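Local coordinates for magnesium and cobalt efflux protein CorC (Neisseria meningitidis, PDB 2PLI) that is thought to take part in magnesium and cobalt transport, shown here as its zinc-binding CorC-associated domain, at the interface of chains A and B. Sequence-based numbering; all coordinates share one arbitrary frame. Chains: chain A/B, Uncharacterized protein.

The interface of chains A and B. Residues chain A 41-42; chain B 76, 78, 81, 83.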
loop_
_atom_site.group_PDB
_atom_site.type_symbol
_atom_site.label_atom_id
_atom_site.label_comp_id
_atom_site.label_asym_id
_atom_site.label_seq_id
_atom_site.Cartn_x
_atom_site.Cartn_y
_atom_site.Cartn_z
ATOM N N SER A 41 14.806 10.214 -7.710
ATOM C CA SER A 41 15.047 11.613 -8.001
ATOM C C SER A 41 15.804 12.197 -6.838
ATOM O O SER A 41 15.675 11.747 -5.702
ATOM C CB SER A 41 13.721 12.349 -8.215
ATOM O OG SER A 41 13.915 13.746 -8.381
ATOM N N GLU A 42 16.635 13.175 -7.139
ATOM C CA GLU A 42 17.264 13.931 -6.100
ATOM C C GLU A 42 16.270 14.927 -5.513
ATOM O O GLU A 42 16.388 15.302 -4.347
ATOM C CB GLU A 42 18.479 14.642 -6.682
ATOM C CG GLU A 42 19.576 13.677 -7.068
ATOM C CD GLU A 42 20.324 13.148 -5.860
ATOM O OE1 GLU A 42 20.495 13.900 -4.875
ATOM O OE2 GLU A 42 20.765 11.989 -5.908
ATOM N N ARG B 76 18.851 3.308 0.338
ATOM C CA ARG B 76 19.318 4.001 -0.850
ATOM C C ARG B 76 20.417 4.954 -0.435
ATOM O O ARG B 76 20.244 5.745 0.502
ATOM C CB ARG B 76 18.196 4.808 -1.484
ATOM C CG ARG B 76 18.614 5.573 -2.730
ATOM C CD ARG B 76 17.395 6.345 -3.359
ATOM N NE ARG B 76 17.900 7.486 -4.131
ATOM C CZ ARG B 76 17.353 8.704 -4.165
ATOM N NH1 ARG B 76 16.262 8.988 -3.454
ATOM N NH2 ARG B 76 17.924 9.652 -4.914
ATOM N N ASP B 78 24.249 6.777 -2.316
ATOM C CA ASP B 78 25.166 6.896 -3.428
ATOM C C ASP B 78 26.481 7.436 -2.874
ATOM O O ASP B 78 26.584 7.767 -1.690
ATOM C CB ASP B 78 24.572 7.781 -4.539
ATOM C CG ASP B 78 24.265 9.203 -4.082
ATOM O OD1 ASP B 78 23.132 9.691 -4.337
ATOM O OD2 ASP B 78 25.149 9.838 -3.468
ATOM N N ARG B 81 25.788 10.884 -0.992
ATOM C CA ARG B 81 24.784 11.050 0.042
ATOM C C ARG B 81 24.075 9.749 0.432
ATOM O O ARG B 81 23.949 8.801 -0.360
ATOM C CB ARG B 81 23.719 12.074 -0.427
ATOM C CG ARG B 81 23.597 13.353 0.438
ATOM C CD ARG B 81 23.557 14.640 -0.388
ATOM N NE ARG B 81 22.372 14.745 -1.247
ATOM C CZ ARG B 81 21.264 15.447 -0.970
ATOM N NH1 ARG B 81 20.258 15.455 -1.846
ATOM N NH2 ARG B 81 21.140 16.141 0.163
ATOM N N HIS B 83 20.319 8.600 1.324
ATOM C CA HIS B 83 19.024 9.189 1.031
ATOM C C HIS B 83 17.889 8.543 1.800
ATOM O O HIS B 83 16.984 9.216 2.217
ATOM C CB HIS B 83 18.659 9.124 -0.456
ATOM C CG HIS B 83 19.264 10.215 -1.312
ATOM N ND1 HIS B 83 18.687 11.481 -1.527
ATOM C CD2 HIS B 83 20.368 10.169 -2.080
ATOM C CE1 HIS B 83 19.435 12.135 -2.374
ATOM N NE2 HIS B 83 20.474 11.381 -2.695
#
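A:Glu42 reaches from chain A to the imidazole of B:His83, with B:Arg76 and B:Arg81 placed to either side of its carboxylate. From CB, rotation about CA-CB puts CG beside the backbone N (chi1 -68°), and the chain then bends at chi2. CD lies 3.6 Å from NE2 of B:His83. The carboxylate and the ring stand steeply to each other, with planes 74° apart. OE1 lies 3.2 Å from CE1 of the ring. It also takes a weak hydrogen bond, within a salt bridge, from NH1 of B:Arg81 at 3.4 Å. That bond is nearly straight, and OE1 lies in plane at the guanidinium edge. OE2 is 3.3 Å from NE2 of B:His83 and makes a looser salt bridge with NH2 of B:Arg76. OE2 also faces OD1 of B:Asp78 at 3.7 Å. Two carboxylates this near may favour a bound cation or a shared proton. A:Glu42, B:Asp78 and B:His83 are all known zinc ligands of this protein, but no zinc is modelled among them here.

B:Arg76 is extended from CG to NE. Its NH2 gives a hydrogen bond to the backbone O of A:Ser41 at 3.2 Å, approaching from above the carbonyl plane. The same guanidinium lies over one face of the B:His83 ring. B:Asp78 OD1 meets that ring at its edge, in plane. Its OD2 takes a hydrogen bond from the backbone N of B:Arg81 at 2.8 Å, which ties the turn together.

A:Ser41 and A:Glu42 lie in the loop between helices 28-35 and 47-55. The chain B residues surround the turn leading into strand 82-89, where B:His83 sits. This patch belongs to an asymmetric contact between two copies, which may reflect crystal packing.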